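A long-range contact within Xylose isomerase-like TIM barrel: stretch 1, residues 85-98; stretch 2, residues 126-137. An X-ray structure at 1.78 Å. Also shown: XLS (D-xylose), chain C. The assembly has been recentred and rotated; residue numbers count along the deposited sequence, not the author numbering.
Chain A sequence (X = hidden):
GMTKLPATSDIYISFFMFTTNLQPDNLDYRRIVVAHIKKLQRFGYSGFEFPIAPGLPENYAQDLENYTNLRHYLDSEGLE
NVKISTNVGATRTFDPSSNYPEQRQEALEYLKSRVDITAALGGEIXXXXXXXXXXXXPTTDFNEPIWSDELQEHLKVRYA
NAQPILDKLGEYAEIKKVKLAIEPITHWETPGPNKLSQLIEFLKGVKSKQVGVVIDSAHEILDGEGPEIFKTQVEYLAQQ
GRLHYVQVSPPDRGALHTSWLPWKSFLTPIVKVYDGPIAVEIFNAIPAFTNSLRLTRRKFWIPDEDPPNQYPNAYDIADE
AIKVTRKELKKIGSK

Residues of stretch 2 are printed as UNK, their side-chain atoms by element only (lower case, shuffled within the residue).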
# COMPACT_ATOMS: atom_id res chain seq x y z
N SER A 85 -6.71 9.63 -33.38
CA SER A 85 -5.37 9.24 -32.90
C SER A 85 -5.62 8.28 -31.71
O SER A 85 -6.70 8.25 -31.14
CB SER A 85 -4.56 10.46 -32.51
OG SER A 85 -5.17 11.16 -31.45
N THR A 86 -4.64 7.46 -31.38
CA THR A 86 -4.77 6.52 -30.28
C THR A 86 -3.74 6.76 -29.18
O THR A 86 -2.63 7.25 -29.45
CB THR A 86 -4.67 5.05 -30.74
OG1 THR A 86 -3.36 4.82 -31.30
CG2 THR A 86 -5.71 4.72 -31.71
N ASN A 87 -4.16 6.44 -27.96
CA ASN A 87 -3.32 6.47 -26.78
C ASN A 87 -3.16 5.01 -26.31
O ASN A 87 -4.13 4.31 -26.00
CB ASN A 87 -3.89 7.36 -25.70
CG ASN A 87 -2.96 7.55 -24.56
OD1 ASN A 87 -2.73 6.63 -23.80
ND2 ASN A 87 -2.44 8.76 -24.42
N VAL A 88 -1.92 4.57 -26.28
CA VAL A 88 -1.56 3.20 -25.98
C VAL A 88 -0.37 3.19 -25.05
O VAL A 88 0.57 3.93 -25.26
CB VAL A 88 -1.19 2.40 -27.28
CG1 VAL A 88 -0.66 1.04 -26.92
CG2 VAL A 88 -2.44 2.22 -28.20
N GLY A 89 -0.43 2.33 -24.05
CA GLY A 89 0.66 2.18 -23.09
C GLY A 89 1.14 0.77 -22.93
O GLY A 89 0.37 -0.19 -23.01
N ALA A 90 2.46 0.63 -22.72
CA ALA A 90 3.04 -0.65 -22.33
C ALA A 90 2.53 -0.92 -20.91
O ALA A 90 2.19 0.02 -20.16
CB ALA A 90 4.60 -0.58 -22.33
N THR A 91 2.47 -2.20 -20.56
CA THR A 91 1.97 -2.66 -19.26
C THR A 91 3.02 -3.52 -18.61
O THR A 91 4.00 -3.89 -19.23
CB THR A 91 0.67 -3.44 -19.39
OG1 THR A 91 0.89 -4.74 -19.94
CG2 THR A 91 -0.33 -2.69 -20.27
N ARG A 92 2.83 -3.82 -17.33
CA ARG A 92 3.79 -4.67 -16.60
C ARG A 92 4.08 -6.01 -17.33
O ARG A 92 5.25 -6.46 -17.39
CB ARG A 92 3.31 -4.93 -15.18
CG ARG A 92 4.46 -5.39 -14.27
CD ARG A 92 3.98 -6.37 -13.26
NE ARG A 92 2.91 -5.80 -12.47
CZ ARG A 92 1.88 -6.49 -11.94
NH1 ARG A 92 1.70 -7.81 -12.13
NH2 ARG A 92 0.99 -5.80 -11.23
N THR A 93 3.03 -6.62 -17.87
CA THR A 93 3.14 -7.85 -18.69
C THR A 93 3.75 -7.53 -20.06
O THR A 93 4.80 -8.09 -20.44
CB THR A 93 1.78 -8.55 -18.82
OG1 THR A 93 1.32 -8.86 -17.50
CG2 THR A 93 1.86 -9.82 -19.62
N PHE A 94 3.12 -6.61 -20.78
CA PHE A 94 3.53 -6.23 -22.14
C PHE A 94 4.57 -5.16 -22.04
O PHE A 94 4.32 -3.97 -22.32
CB PHE A 94 2.34 -5.80 -22.98
CG PHE A 94 1.28 -6.82 -23.06
CD1 PHE A 94 1.57 -8.12 -23.55
CD2 PHE A 94 -0.01 -6.54 -22.62
CE1 PHE A 94 0.57 -9.10 -23.61
CE2 PHE A 94 -1.02 -7.51 -22.68
CZ PHE A 94 -0.73 -8.79 -23.18
N ASP A 95 5.77 -5.59 -21.63
CA ASP A 95 6.90 -4.70 -21.35
C ASP A 95 8.08 -4.96 -22.32
O ASP A 95 8.81 -5.94 -22.16
CB ASP A 95 7.32 -4.83 -19.88
CG ASP A 95 8.49 -3.93 -19.50
OD1 ASP A 95 8.92 -3.07 -20.30
OD2 ASP A 95 8.98 -4.09 -18.36
N PRO A 96 8.27 -4.05 -23.29
CA PRO A 96 9.38 -4.21 -24.23
C PRO A 96 10.77 -3.96 -23.68
O PRO A 96 11.73 -4.25 -24.37
CB PRO A 96 9.05 -3.19 -25.33
CG PRO A 96 8.31 -2.13 -24.65
CD PRO A 96 7.46 -2.86 -23.63
N SER A 97 10.86 -3.42 -22.47
CA SER A 97 12.12 -3.17 -21.77
C SER A 97 12.47 -4.31 -20.81
O SER A 97 13.44 -4.20 -20.03
CB SER A 97 12.04 -1.83 -21.02
OG SER A 97 11.10 -1.88 -19.96
N SER A 98 11.75 -5.43 -20.86
CA SER A 98 12.03 -6.59 -20.02
C SER A 98 13.42 -7.16 -20.31
O SER A 98 13.91 -7.01 -21.41
CB SER A 98 11.02 -7.70 -20.26
OG SER A 98 11.35 -8.88 -19.55
N UNK A 126 -0.20 6.94 -33.31
CA UNK A 126 -0.34 6.12 -32.09
C UNK A 126 0.68 6.70 -31.13
O UNK A 126 1.90 6.71 -31.43
c UNK A 126 -0.21 3.77 -31.11
c UNK A 126 1.63 1.52 -30.57
se UNK A 126 -0.04 1.96 -31.47
c UNK A 126 -0.03 4.66 -32.35
N UNK A 127 0.20 7.15 -29.97
CA UNK A 127 1.07 7.80 -28.97
C UNK A 127 0.93 7.20 -27.60
O UNK A 127 -0.05 6.53 -27.32
c UNK A 127 0.71 9.29 -28.84
c UNK A 127 0.02 10.26 -25.68
se UNK A 127 -0.87 10.94 -27.27
c UNK A 127 -0.76 9.53 -28.45
N UNK A 128 1.92 7.44 -26.75
CA UNK A 128 1.81 7.09 -25.35
C UNK A 128 3.07 6.52 -24.78
O UNK A 128 4.10 6.57 -25.43
N UNK A 129 3.00 6.02 -23.52
CA UNK A 129 4.11 5.44 -22.80
C UNK A 129 4.37 3.97 -23.21
O UNK A 129 4.16 3.03 -22.42
c UNK A 129 3.67 5.58 -21.34
c UNK A 129 2.17 5.44 -21.43
c UNK A 129 1.76 6.03 -22.69
N UNK A 130 4.93 3.82 -24.42
CA UNK A 130 5.14 2.52 -25.05
C UNK A 130 6.58 1.92 -24.88
O UNK A 130 6.89 0.93 -25.55
c UNK A 130 5.27 3.42 -28.86
c UNK A 130 3.14 2.87 -26.64
c UNK A 130 5.53 3.51 -27.39
c UNK A 130 4.70 2.54 -26.53
N UNK A 131 7.40 2.52 -24.00
CA UNK A 131 8.77 2.03 -23.71
C UNK A 131 8.79 1.36 -22.33
O UNK A 131 8.98 0.16 -22.21
c UNK A 131 9.78 3.18 -23.82
c UNK A 131 11.22 2.66 -23.58
c UNK A 131 9.65 3.90 -25.19
N UNK A 132 8.63 2.15 -21.27
CA UNK A 132 8.60 1.67 -19.91
C UNK A 132 7.08 1.63 -19.57
O UNK A 132 6.37 2.60 -19.90
c UNK A 132 10.76 2.94 -19.39
c UNK A 132 9.30 2.65 -18.95
c UNK A 132 9.24 2.14 -17.50
c UNK A 132 11.65 1.74 -19.39
N UNK A 133 6.59 0.53 -18.94
CA UNK A 133 5.18 0.38 -18.52
C UNK A 133 4.68 1.55 -17.71
O UNK A 133 5.34 1.96 -16.77
c UNK A 133 7.34 -0.71 -18.62
c UNK A 133 6.26 -1.71 -18.30
c UNK A 133 5.21 -0.88 -17.66
N UNK A 134 3.51 2.09 -18.08
CA UNK A 134 3.01 3.30 -17.47
C UNK A 134 2.66 3.09 -16.00
O UNK A 134 1.89 2.20 -15.68
c UNK A 134 1.77 3.82 -18.20
c UNK A 134 -0.03 4.76 -16.70
c UNK A 134 -0.05 7.07 -16.09
c UNK A 134 1.12 4.97 -17.47
c UNK A 134 -0.60 5.80 -16.00
c UNK A 134 1.07 7.31 -16.86
o UNK A 134 -0.64 8.08 -15.40
c UNK A 134 1.65 6.26 -17.54
N UNK A 135 3.21 3.96 -15.14
CA UNK A 135 2.97 3.92 -13.70
C UNK A 135 3.52 2.76 -12.91
O UNK A 135 3.15 2.63 -11.77
N UNK A 136 4.44 1.97 -13.48
CA UNK A 136 4.98 0.80 -12.86
C UNK A 136 6.34 1.22 -12.35
O UNK A 136 7.36 1.00 -13.00
c UNK A 136 3.68 -0.76 -14.41
c UNK A 136 5.67 -1.67 -13.13
c UNK A 136 5.07 -0.42 -13.83
N UNK A 137 6.34 1.82 -11.16
CA UNK A 137 7.58 2.23 -10.52
C UNK A 137 8.26 0.96 -10.04
O UNK A 137 7.61 0.15 -9.40
c UNK A 137 7.50 5.61 -10.15
c UNK A 137 4.73 5.86 -10.25
c UNK A 137 6.71 4.53 -9.81
c UNK A 137 6.90 6.85 -10.54
c UNK A 137 5.31 4.67 -9.85
c UNK A 137 5.52 6.97 -10.58
c UNK A 137 7.31 3.22 -9.36
C1 XLS C . -1.12 9.98 -19.18
C2 XLS C . -0.85 8.74 -20.04
C3 XLS C . -1.63 7.46 -19.58
C4 XLS C . -2.12 6.59 -20.71
O1 XLS C . -0.16 10.98 -18.84
O2 XLS C . -1.00 9.03 -21.43
O3 XLS C . -2.77 7.61 -18.74
O4 XLS C . -1.05 6.34 -21.58

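Position 126 carries two carbons, a selenium and a terminal carbon in an unbranched chain. It pairs with Thr86 in parallel register, and the two side chains lie on the same face of the sheet. Its second side-chain carbon lies 3.3 Å from Thr86 OG1 and 4.0 Å from Val88 CG2. This is selenomethionine, Met126; the carbon is CG.

Position 127 has the same unbranched set: two carbons, selenium, one carbon. It shares the other face of the sheet with Asn87, and its terminal carbon comes within 3.1 Å of Asn87 ND2. It is a second selenomethionine, Met127. Its backbone N and O both bond to stretch 1, on Thr86 and Val88. Met127 N donates to Thr86 O at 2.9 Å, and Val88 N donates to Met127 O at 2.9 Å.

Position 128 has no side-chain atoms. Its CA makes a CA-H...O contact with Val88 O at 3.4 Å. A CB would point toward stretch 1 and sit 2.2 Å from Val88 O, a clash. The backbone angles, 140/-172, also call for glycine. This is Gly128.

Position 129 has three carbons that close a ring onto the backbone N. The ring carbon bonded to N lies 3.5 Å from Val88 O and 3.0 Å from O4 of the xylose. This is Pro129, and that carbon is CD. Pro129 O accepts a hydrogen bond from Ala90 N at 3.0 Å.

Position 130 has four carbons, forked at the first, with one arm two carbons long. The short-arm carbon is 3.1 Å from Val88 O and 4.2 Å from Val88 CG1. This is Ile130.

Position 131 has one carbon carrying two more, with no heteroatom. Its CA-to-CB bond points away from stretch 1. The backbone makes the approach, with its O 3.4 Å from Pro96 CG. It is Val131.

Position 132 again has four carbons forked at the first, one arm longer. Its CA-to-CB bond points away, but the last carbon of the long arm returns to 3.7 Å from Ser97 OG. This is Ile132.

Position 133 has three carbons closing onto the backbone N. The middle ring carbon is 3.3 Å from Thr91 O, and the one bonded to N is 3.3 Å from Asp95 OD1. This is Pro133.

Position 134 has one carbon, then a six-carbon ring bearing an oxygen. Its N donates to Ala90 O at 3.2 Å. Xylose O3 lies over one face of the ring. This is Tyr134.

Position 135 has no side chain. It touches nothing on stretch 1, and its positive phi favours glycine: Gly135.

Position 136 has one carbon carrying two. Its CA-to-CB bond points toward stretch 1, and a branch carbon lies 4.1 Å from Arg92 CG. This is Val136.

Position 137 has one carbon and a six-carbon ring without oxygen. It is out of reach. This is Phe137.

The contact begins as a parallel strand pair and continues through loops. Four backbone hydrogen bonds set the spacing. Val88 packs against Met126 and Ile130, and the Pro133 ring lies against Thr91 O and Asp95 OD1. Asn87, Pro129 and Tyr134 bring both stretches to the sugar.

Stretch 2 (126-137) MMGPIVIPYGVF
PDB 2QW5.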